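Local coordinates for molybdopterin biosynthesis enzyme, MoaB (Thermus thermophilus, PDB 3MCH), which probably binds molybdopterin and takes part in biosynthesis of the molybdenum cofactor, at residues L126-S131 with E137-V142. Residues are numbered along the deposited sequence; the frame is centred on the assembly and turned at random.
Sequences LNLPGS and ESLEAV
Leu128 and Ser138, whose CA atoms are the nearest pair between segments 126-131 and 137-142, illustrate a strand leucine set against helix backbone beside a small residue. Leu128 holds CG anti to its carbonyl carbon (chi1 -63°) and sends CD2 across to the helix, where this one methyl lies 3.8 Å from Ser138 CB and also 3.8 Å from the backbone N of Leu139. Of the Leu139 side chain, CB is the part that comes near, 4.0 Å from Leu128 CD2; with its CG anti to the backbone N (chi1 -175°), the rest turns to Ile26 and Val29 of helix 21-30 and Leu67 of strand 65-69. Just past the strand end, the ring of Pro129 sets its CD 3.3 Å from Ser138 OG, with CG at 3.5 Å from the same oxygen. That hydroxyl is buried but satisfied: Met99 O is its stronger partner, and Gly134 O, one turn back, competes for the same proton. Two residues earlier in the strand, Leu126 CD2 meets Val142 CG2 tip to tip at 4.0 Å, and Met99 of helix 93-99 touches both side chains. Strand and helix segments run roughly antiparallel, at 142°, with axes 9.3 Å apart. Ser131, at the N-cap just before helix 132-142, caps Gly134 N with its OG. The whole is a beta-alpha unit of the MogA/MoaB alpha/beta fold, its helix packed back on the central sheet.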
ATOM      1  N   LEU B 126      -0.842 -14.847   4.074  1.00 11.11           N
ATOM      2  CA  LEU B 126      -0.069 -13.715   4.581  1.00 12.73           C
ATOM      3  C   LEU B 126       1.410 -14.083   4.653  1.00 10.50           C
ATOM      4  O   LEU B 126       1.752 -15.174   5.115  1.00 12.45           O
ATOM      5  CB  LEU B 126      -0.531 -13.320   5.992  1.00 13.51           C
ATOM      6  CG  LEU B 126      -1.752 -12.408   6.159  1.00 18.42           C
ATOM      7  CD1 LEU B 126      -2.991 -13.054   5.582  1.00 18.97           C
ATOM      8  CD2 LEU B 126      -1.933 -12.118   7.642  1.00 19.58           C
ATOM      9  N   ASN B 127       2.271 -13.174   4.195  1.00 11.92           N
ATOM     10  CA  ASN B 127       3.726 -13.358   4.243  1.00 12.56           C
ATOM     11  C   ASN B 127       4.261 -12.649   5.487  1.00 13.10           C
ATOM     12  O   ASN B 127       4.375 -11.419   5.492  1.00 12.81           O
ATOM     13  CB  ASN B 127       4.432 -12.693   3.054  1.00 15.44           C
ATOM     14  CG  ASN B 127       4.121 -13.337   1.720  1.00 14.95           C
ATOM     15  OD1 ASN B 127       4.241 -12.683   0.685  1.00 16.32           O
ATOM     16  ND2 ASN B 127       3.755 -14.615   1.726  1.00 16.04           N
ATOM     17  N   LEU B 128       4.600 -13.407   6.526  1.00 13.89           N
ATOM     18  CA  LEU B 128       5.162 -12.835   7.749  1.00 14.02           C
ATOM     19  C   LEU B 128       6.692 -12.812   7.645  1.00 15.34           C
ATOM     20  O   LEU B 128       7.283 -13.588   6.891  1.00 15.68           O
ATOM     21  CB  LEU B 128       4.787 -13.697   8.958  1.00 13.41           C
ATOM     22  CG  LEU B 128       3.319 -13.855   9.347  1.00 13.18           C
ATOM     23  CD1 LEU B 128       3.185 -14.999  10.341  1.00 15.07           C
ATOM     24  CD2 LEU B 128       2.813 -12.554   9.954  1.00 16.21           C
ATOM     25  N   PRO B 129       7.350 -11.914   8.394  1.00 16.14           N
ATOM     26  CA  PRO B 129       8.815 -11.835   8.367  1.00 18.17           C
ATOM     27  C   PRO B 129       9.384 -13.156   8.896  1.00 19.06           C
ATOM     28  O   PRO B 129       8.649 -13.958   9.476  1.00 19.66           O
ATOM     29  CB  PRO B 129       9.113 -10.662   9.297  1.00 18.57           C
ATOM     30  CG  PRO B 129       7.918  -9.792   9.120  1.00 19.51           C
ATOM     31  CD  PRO B 129       6.787 -10.786   9.152  1.00 17.87           C
ATOM     32  N   GLY B 130      10.687 -13.359   8.727  1.00 20.86           N
ATOM     33  CA  GLY B 130      11.308 -14.606   9.148  1.00 22.27           C
ATOM     34  C   GLY B 130      11.816 -14.795  10.566  1.00 23.91           C
ATOM     35  O   GLY B 130      12.049 -15.933  10.980  1.00 23.93           O
ATOM     36  N   SER B 131      12.002 -13.718  11.319  1.00 24.38           N
ATOM     37  CA  SER B 131      12.491 -13.865  12.690  1.00 25.13           C
ATOM     38  C   SER B 131      11.335 -14.118  13.651  1.00 23.95           C
ATOM     39  O   SER B 131      10.198 -13.727  13.386  1.00 22.33           O
ATOM     40  CB  SER B 131      13.251 -12.613  13.132  1.00 26.03           C
ATOM     41  OG  SER B 131      12.372 -11.528  13.373  1.00 27.54           O
ATOM     42  N   GLU B 137       5.276 -10.018  16.039  1.00 19.13           N
ATOM     43  CA  GLU B 137       4.710  -8.678  16.027  1.00 19.58           C
ATOM     44  C   GLU B 137       3.789  -8.450  14.835  1.00 16.45           C
ATOM     45  O   GLU B 137       2.731  -7.839  14.973  1.00 17.06           O
ATOM     46  CB  GLU B 137       5.821  -7.627  16.038  1.00 23.04           C
ATOM     47  CG  GLU B 137       6.717  -7.703  17.259  1.00 26.54           C
ATOM     48  CD  GLU B 137       7.517  -6.433  17.468  1.00 29.46           C
ATOM     49  OE1 GLU B 137       8.072  -5.906  16.481  1.00 28.01           O
ATOM     50  OE2 GLU B 137       7.592  -5.967  18.624  1.00 30.89           O
ATOM     51  N   SER B 138       4.189  -8.942  13.668  1.00 16.60           N
ATOM     52  CA  SER B 138       3.369  -8.778  12.476  1.00 15.16           C
ATOM     53  C   SER B 138       2.053  -9.540  12.603  1.00 15.29           C
ATOM     54  O   SER B 138       1.003  -9.049  12.188  1.00 15.45           O
ATOM     55  CB  SER B 138       4.123  -9.259  11.231  1.00 15.32           C
ATOM     56  OG  SER B 138       5.264  -8.458  10.991  1.00 15.61           O
ATOM     57  N   LEU B 139       2.100 -10.738  13.177  1.00 15.61           N
ATOM     58  CA  LEU B 139       0.885 -11.530  13.314  1.00 15.26           C
ATOM     59  C   LEU B 139      -0.034 -10.955  14.391  1.00 16.47           C
ATOM     60  O   LEU B 139      -1.255 -10.967  14.244  1.00 16.87           O
ATOM     61  CB  LEU B 139       1.231 -12.999  13.615  1.00 16.34           C
ATOM     62  CG  LEU B 139       0.058 -13.985  13.676  1.00 15.57           C
ATOM     63  CD1 LEU B 139      -0.727 -13.978  12.367  1.00 17.22           C
ATOM     64  CD2 LEU B 139       0.595 -15.385  13.958  1.00 17.45           C
ATOM     65  N   GLU B 140       0.544 -10.442  15.472  1.00 16.72           N
ATOM     66  CA  GLU B 140      -0.269  -9.853  16.530  1.00 15.94           C
ATOM     67  C   GLU B 140      -0.975  -8.608  16.018  1.00 15.76           C
ATOM     68  O   GLU B 140      -2.060  -8.269  16.478  1.00 16.18           O
ATOM     69  CB  GLU B 140       0.598  -9.497  17.741  1.00 19.75           C
ATOM     70  CG  GLU B 140       1.205 -10.706  18.426  1.00 23.55           C
ATOM     71  CD  GLU B 140       2.014 -10.341  19.653  1.00 28.04           C
ATOM     72  OE1 GLU B 140       2.825  -9.396  19.566  1.00 30.40           O
ATOM     73  OE2 GLU B 140       1.844 -11.003  20.700  1.00 29.78           O
ATOM     74  N   ALA B 141      -0.358  -7.928  15.054  1.00 15.24           N
ATOM     75  CA  ALA B 141      -0.946  -6.720  14.486  1.00 15.60           C
ATOM     76  C   ALA B 141      -2.205  -7.030  13.674  1.00 15.29           C
ATOM     77  O   ALA B 141      -3.145  -6.232  13.641  1.00 16.33           O
ATOM     78  CB  ALA B 141       0.083  -5.998  13.609  1.00 17.64           C
ATOM     79  N   VAL B 142      -2.226  -8.188  13.019  1.00 13.67           N
ATOM     80  CA  VAL B 142      -3.385  -8.567  12.217  1.00 13.31           C
ATOM     81  C   VAL B 142      -4.414  -9.398  12.988  1.00 13.46           C
ATOM     82  O   VAL B 142      -5.584  -9.433  12.621  1.00 13.41           O
ATOM     83  CB  VAL B 142      -2.963  -9.377  10.952  1.00 14.98           C
ATOM     84  CG1 VAL B 142      -2.015  -8.548  10.088  1.00 13.78           C
ATOM     85  CG2 VAL B 142      -2.306 -10.677  11.360  1.00 20.46           C
TER